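Local structure of uncharacterized hypothetical protein FTT_1539c (Francisella tularensis subsp. tularensis, 4QVR) at residues Ser78-Pro83 / Gly309-Gly314; Val427-Tyr432 / Tyr442-Lys447. The protein is of unknown function; it carries a DUF6844 domain and a signal sequence, which is consistent with export from the cytoplasm. All coordinates share one frame; numbering follows the deposited sequence.

Interaction 1: Ser78-Pro83 / Gly309-Gly314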
loop_
_atom_site.group_PDB
_atom_site.type_symbol
_atom_site.label_atom_id
_atom_site.label_comp_id
_atom_site.label_asym_id
_atom_site.label_seq_id
_atom_site.Cartn_x
_atom_site.Cartn_y
_atom_site.Cartn_z
ATOM N N SER A 78 -1.869 -17.525 -1.982
ATOM C CA SER A 78 -1.786 -18.879 -1.391
ATOM C C SER A 78 -0.571 -19.224 -0.514
ATOM O O SER A 78 -0.620 -20.216 0.221
ATOM C CB SER A 78 -1.873 -19.920 -2.500
ATOM O OG SER A 78 -3.081 -19.747 -3.200
ATOM N N THR A 79 0.514 -18.457 -0.598
ATOM C CA THR A 79 1.712 -18.742 0.221
ATOM C C THR A 79 1.427 -18.520 1.711
ATOM O O THR A 79 0.640 -17.649 2.059
ATOM C CB THR A 79 2.917 -17.839 -0.152
ATOM O OG1 THR A 79 2.528 -16.457 -0.068
ATOM C CG2 THR A 79 3.422 -18.138 -1.554
ATOM N N ASP A 80 2.053 -19.328 2.571
ATOM C CA ASP A 80 1.887 -19.187 4.021
ATOM C C ASP A 80 2.469 -17.863 4.457
ATOM O O ASP A 80 3.417 -17.387 3.831
ATOM C CB ASP A 80 2.586 -20.328 4.776
ATOM C CG ASP A 80 1.805 -21.643 4.720
ATOM O OD1 ASP A 80 0.612 -21.614 4.338
ATOM O OD2 ASP A 80 2.380 -22.705 5.085
ATOM N N SER A 81 1.891 -17.272 5.509
ATOM C CA SER A 81 2.369 -16.003 6.065
ATOM C C SER A 81 2.504 -16.078 7.600
ATOM O O SER A 81 1.832 -15.347 8.362
ATOM C CB SER A 81 1.459 -14.837 5.657
ATOM O OG SER A 81 1.399 -14.690 4.240
ATOM N N LYS A 82 3.390 -16.964 8.044
ATOM C CA LYS A 82 3.664 -17.151 9.472
ATOM C C LYS A 82 4.500 -15.971 10.016
ATOM O O LYS A 82 5.228 -15.336 9.266
ATOM C CB LYS A 82 4.444 -18.465 9.688
ATOM C CG LYS A 82 3.697 -19.737 9.292
ATOM C CD LYS A 82 4.608 -20.958 9.385
ATOM C CE LYS A 82 3.916 -22.238 8.941
ATOM N NZ LYS A 82 2.789 -22.608 9.843
ATOM N N PRO A 83 4.386 -15.666 11.311
ATOM C CA PRO A 83 5.247 -14.623 11.841
ATOM C C PRO A 83 6.700 -15.007 11.606
ATOM O O PRO A 83 7.086 -16.148 11.865
ATOM C CB PRO A 83 4.938 -14.646 13.340
ATOM C CG PRO A 83 3.535 -15.140 13.413
ATOM C CD PRO A 83 3.452 -16.178 12.336
ATOM N N GLY A 309 -4.487 -20.404 11.301
ATOM C CA GLY A 309 -4.420 -19.058 11.864
ATOM C C GLY A 309 -3.017 -18.490 11.860
ATOM O O GLY A 309 -2.801 -17.335 11.496
ATOM N N GLU A 310 -2.070 -19.314 12.270
ATOM C CA GLU A 310 -0.683 -18.934 12.288
ATOM C C GLU A 310 -0.237 -18.558 10.875
ATOM O O GLU A 310 0.483 -17.603 10.699
ATOM C CB GLU A 310 0.174 -20.086 12.807
ATOM C CG GLU A 310 1.636 -19.714 12.980
ATOM C CD GLU A 310 2.526 -20.892 13.365
ATOM O OE1 GLU A 310 2.114 -22.056 13.180
ATOM O OE2 GLU A 310 3.664 -20.649 13.822
ATOM N N ASP A 311 -0.689 -19.305 9.869
ATOM C CA ASP A 311 -0.322 -19.020 8.492
ATOM C C ASP A 311 -0.870 -17.688 8.001
ATOM O O ASP A 311 -0.402 -17.185 6.992
ATOM C CB ASP A 311 -0.801 -20.143 7.548
ATOM C CG ASP A 311 -0.133 -21.499 7.837
ATOM O OD1 ASP A 311 1.059 -21.503 8.206
ATOM O OD2 ASP A 311 -0.809 -22.556 7.679
HETATM N N MSE A 312 -1.849 -17.116 8.701
HETATM C CA MSE A 312 -2.464 -15.867 8.262
HETATM C C MSE A 312 -2.004 -14.659 9.005
HETATM O O MSE A 312 -2.379 -13.536 8.657
HETATM C CB MSE A 312 -3.946 -15.896 8.573
HETATM C CG MSE A 312 -4.664 -17.158 8.137
HETATM SE SE MSE A 312 -5.180 -17.059 6.255
HETATM C CE MSE A 312 -5.865 -15.224 6.084
HETATM N N MSE A 313 -1.210 -14.860 10.049
HETATM C CA MSE A 313 -0.812 -13.762 10.911
HETATM C C MSE A 313 -0.065 -12.638 10.248
HETATM O O MSE A 313 -0.129 -11.483 10.716
HETATM C CB MSE A 313 0.065 -14.291 12.032
HETATM C CG MSE A 313 -0.759 -15.007 13.088
HETATM SE SE MSE A 313 -1.685 -13.731 14.303
HETATM C CE MSE A 313 -0.095 -13.381 15.421
ATOM N N GLY A 314 0.628 -12.953 9.156
ATOM C CA GLY A 314 1.471 -11.976 8.467
ATOM C C GLY A 314 0.825 -11.258 7.336
ATOM O O GLY A 314 1.436 -10.382 6.749
#

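Interaction 2: Val427-Tyr432 / Tyr442-Lys447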
loop_
_atom_site.group_PDB
_atom_site.type_symbol
_atom_site.label_atom_id
_atom_site.label_comp_id
_atom_site.label_asym_id
_atom_site.label_seq_id
_atom_site.Cartn_x
_atom_site.Cartn_y
_atom_site.Cartn_z
ATOM N N VAL A 427 -14.839 -14.452 3.517
ATOM C CA VAL A 427 -14.519 -15.739 2.918
ATOM C C VAL A 427 -13.620 -16.584 3.778
ATOM O O VAL A 427 -13.314 -17.715 3.426
ATOM C CB VAL A 427 -13.915 -15.620 1.509
ATOM C CG1 VAL A 427 -14.930 -14.984 0.561
ATOM C CG2 VAL A 427 -12.610 -14.863 1.539
ATOM N N LYS A 428 -13.214 -16.060 4.923
ATOM C CA LYS A 428 -12.338 -16.811 5.805
ATOM C C LYS A 428 -12.345 -16.177 7.177
ATOM O O LYS A 428 -12.437 -14.964 7.311
ATOM C CB LYS A 428 -10.912 -16.803 5.232
ATOM C CG LYS A 428 -9.846 -17.556 6.014
ATOM C CD LYS A 428 -10.042 -19.054 6.000
ATOM C CE LYS A 428 -8.873 -19.739 6.700
ATOM N NZ LYS A 428 -9.096 -21.205 6.833
ATOM N N ARG A 429 -12.279 -17.017 8.193
ATOM C CA ARG A 429 -12.221 -16.583 9.579
ATOM C C ARG A 429 -11.206 -17.527 10.202
ATOM O O ARG A 429 -11.114 -18.682 9.796
ATOM C CB ARG A 429 -13.590 -16.698 10.239
ATOM C CG ARG A 429 -14.623 -15.750 9.630
ATOM C CD ARG A 429 -16.032 -16.307 9.688
ATOM N NE ARG A 429 -16.636 -16.291 11.012
ATOM C CZ ARG A 429 -17.499 -15.369 11.438
ATOM N NH1 ARG A 429 -18.004 -15.458 12.665
ATOM N NH2 ARG A 429 -17.866 -14.360 10.644
ATOM N N TRP A 430 -10.389 -17.016 11.110
ATOM C CA TRP A 430 -9.388 -17.827 11.778
ATOM C C TRP A 430 -9.110 -17.269 13.167
ATOM O O TRP A 430 -9.472 -16.146 13.486
ATOM C CB TRP A 430 -8.104 -17.893 10.959
ATOM C CG TRP A 430 -7.508 -16.541 10.654
ATOM C CD1 TRP A 430 -7.781 -15.757 9.568
ATOM C CD2 TRP A 430 -6.526 -15.828 11.428
ATOM N NE1 TRP A 430 -7.042 -14.595 9.611
ATOM C CE2 TRP A 430 -6.257 -14.615 10.743
ATOM C CE3 TRP A 430 -5.844 -16.096 12.612
ATOM C CZ2 TRP A 430 -5.343 -13.683 11.215
ATOM C CZ3 TRP A 430 -4.943 -15.159 13.089
ATOM C CH2 TRP A 430 -4.693 -13.967 12.382
ATOM N N ARG A 431 -8.419 -18.062 13.957
ATOM C CA ARG A 431 -8.151 -17.759 15.330
ATOM C C ARG A 431 -6.787 -18.310 15.671
ATOM O O ARG A 431 -6.434 -19.433 15.305
ATOM C CB ARG A 431 -9.230 -18.449 16.158
ATOM C CG ARG A 431 -9.138 -18.306 17.663
ATOM C CD ARG A 431 -10.263 -19.083 18.316
ATOM N NE ARG A 431 -10.112 -19.176 19.769
ATOM C CZ ARG A 431 -9.246 -19.986 20.364
ATOM N NH1 ARG A 431 -9.170 -20.023 21.688
ATOM N NH2 ARG A 431 -8.430 -20.750 19.637
ATOM N N TYR A 432 -6.009 -17.520 16.368
ATOM C CA TYR A 432 -4.698 -17.946 16.720
ATOM C C TYR A 432 -4.360 -17.487 18.124
ATOM O O TYR A 432 -4.362 -16.297 18.415
ATOM C CB TYR A 432 -3.697 -17.410 15.701
ATOM C CG TYR A 432 -2.267 -17.792 16.021
ATOM C CD1 TYR A 432 -1.879 -19.121 16.039
ATOM C CD2 TYR A 432 -1.309 -16.821 16.300
ATOM C CE1 TYR A 432 -0.584 -19.483 16.337
ATOM C CE2 TYR A 432 -0.002 -17.170 16.602
ATOM C CZ TYR A 432 0.356 -18.506 16.611
ATOM O OH TYR A 432 1.652 -18.879 16.892
ATOM N N TYR A 442 -7.964 -12.850 16.271
ATOM C CA TYR A 442 -8.975 -13.297 15.357
ATOM C C TYR A 442 -8.714 -12.611 14.051
ATOM O O TYR A 442 -8.112 -11.535 14.019
ATOM C CB TYR A 442 -10.349 -12.905 15.874
ATOM C CG TYR A 442 -10.675 -13.531 17.200
ATOM C CD1 TYR A 442 -11.292 -14.765 17.266
ATOM C CD2 TYR A 442 -10.335 -12.894 18.389
ATOM C CE1 TYR A 442 -11.582 -15.350 18.484
ATOM C CE2 TYR A 442 -10.617 -13.461 19.609
ATOM C CZ TYR A 442 -11.243 -14.687 19.654
ATOM O OH TYR A 442 -11.520 -15.252 20.867
ATOM N N GLY A 443 -9.167 -13.208 12.965
ATOM C CA GLY A 443 -8.960 -12.588 11.682
ATOM C C GLY A 443 -10.033 -12.940 10.706
ATOM O O GLY A 443 -10.775 -13.915 10.897
ATOM N N VAL A 444 -10.129 -12.121 9.665
ATOM C CA VAL A 444 -11.079 -12.338 8.586
ATOM C C VAL A 444 -10.411 -11.992 7.275
ATOM O O VAL A 444 -9.389 -11.274 7.242
ATOM C CB VAL A 444 -12.349 -11.448 8.703
ATOM C CG1 VAL A 444 -13.162 -11.803 9.940
ATOM C CG2 VAL A 444 -11.975 -9.976 8.729
ATOM N N VAL A 445 -10.990 -12.528 6.208
ATOM C CA VAL A 445 -10.606 -12.214 4.851
ATOM C C VAL A 445 -11.908 -11.856 4.185
ATOM O O VAL A 445 -12.829 -12.687 4.104
ATOM C CB VAL A 445 -9.977 -13.382 4.092
ATOM C CG1 VAL A 445 -9.592 -12.920 2.693
ATOM C CG2 VAL A 445 -8.758 -13.923 4.839
ATOM N N LEU A 446 -12.005 -10.611 3.745
ATOM C CA LEU A 446 -13.202 -10.131 3.119
ATOM C C LEU A 446 -12.955 -10.075 1.633
ATOM O O LEU A 446 -11.825 -9.874 1.197
ATOM C CB LEU A 446 -13.590 -8.749 3.661
ATOM C CG LEU A 446 -13.896 -8.611 5.164
ATOM C CD1 LEU A 446 -14.469 -7.231 5.464
ATOM C CD2 LEU A 446 -14.866 -9.660 5.661
ATOM N N LYS A 447 -14.020 -10.288 0.864
ATOM C CA LYS A 447 -13.960 -10.236 -0.590
ATOM C C LYS A 447 -14.922 -9.151 -1.065
ATOM O O LYS A 447 -16.096 -9.146 -0.688
ATOM C CB LYS A 447 -14.361 -11.567 -1.223
ATOM C CG LYS A 447 -14.308 -11.546 -2.743
ATOM C CD LYS A 447 -15.089 -12.693 -3.351
ATOM C CE LYS A 447 -15.131 -12.588 -4.870
ATOM N NZ LYS A 447 -16.036 -13.590 -5.505
HETATM O O HOH W 1 -6.884 -12.487 7.758
#

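Interaction 1: Ser78-Pro83 / Gly309-Gly314
Lys-82 lays its side chain alongside that of Asp-311, both running the same way, and can be traced atom by atom. CB passes the backbone oxygen of Glu-310 at the limit of contact. Lys-82 CG already lies beside a carboxylate oxygen, 3.4 Å from Asp-311 OD1, and CD follows the same atom at a longer distance. Lys-82 CE comes to 3.0 Å from Asp-311 OD1. The bend at the last torsion (chi4 -65°) turns the tip toward that oxygen, and Lys-82 NZ closes a salt bridge of 2.6 Å with Asp-311 OD1. The ammonium comes in on the syn side, 22° out of the carboxylate plane. A weak second bridge, from Lys-82 NZ to Glu-310 OE1 at 3.4 Å, completes a three-residue network.

Asp-80 brings a like charge to this site: its carboxylate stacks on that of Asp-311 with the planes 6° apart and Asp-80 OD2 3.6 Å from Asp-311 OD1. Lys-82 probably offsets part of this repulsion.

Two backbone bonds clamp Ser-81. Ser-81 N donates to Asp-311 O at 2.7 Å on a lone pair, and Gly-314 N donates to Ser-81 O at 2.8 Å. Beyond them, Pro-83 CG rests 3.8 Å from CB of selenomethionine Met-313.

The loop between helices 67-78 and 94-108 is thus fastened to the short helix 309-312 and the turn after it. Lys-255 of strand 251-261, in the three-stranded sheet, bonds Asp-80 O and Ser-81 OG, the latter also meeting Asp-315, while Gln-335 NE2 of strand 328-337, in the four-stranded sheet, donates to Met-313 O.

Interaction 2: Val427-Tyr432 / Tyr442-Lys447
Trp-430 and Gly-443 face each other as a hydrogen-bonded antiparallel pair, each satisfying the backbone of the other: Trp-430 N donates to Gly-443 O at 3.1 Å and Gly-443 N to Trp-430 O at 3.0 Å. The first bond is met 39° out of the carbonyl plane and so is not on a lone pair. Trp-430 CG sits between its own backbone N and carbonyl carbon (chi1 57°), which folds the indole across the neighbouring strand. There Gly-443 CA lies over the five-membered ring of Trp-430, 3.7 Å from its centroid, as a CH-pi contact. The indole N-H is satisfied by a water in the ring plane, 2.8 Å from Trp-430 NE1, which in turn donates to Val-444 O.

These strands, 424-433 and 440-448, form a beta hairpin at one side of a four-stranded antiparallel sheet, and a classic beta bulge interrupts their pairing where Val-427 and Lys-428 both face Val-445. Val-445 O takes a nearly straight bond of 2.7 Å from Val-427 N, with a weak, bent one from Lys-428 N. Val-445 N returns a bond of 3.0 Å to Lys-428 O.

Val-427 CG2 meets Val-445 CG1 at 3.8 Å beside the bulge, and Val-427 O is hydrogen-bonded to Ser-301 OG. Tyr-442 and Val-444 form backbone bonds with Gly-336 and Gly-334 of strand 328-337. Tyr-353 of helix 349-370 packs edge-to-face with Tyr-442 and makes a cation-pi contact with Arg-429.

Interactions 1 and 2 come in series along the chain, the first closing before the hairpin of the second begins, yet their centres lie only about 11 Å apart. They meet where helix 309-312 covers the sheet face bearing Trp-430 and Val-445. Met-312 CE reaches Val-445 CG2 at 3.4 Å, and Met-313 SE lies 3.6 Å from Trp-430 CH2, so both selenomethionines pack on the hairpin. The 309-314 segment is therefore sandwiched between the 78-83 loop and the 424-433/440-448 hairpin. Through it, a loop near the start of the modelled chain is joined to the last two strands of the fold, on one side of the molecule's centre.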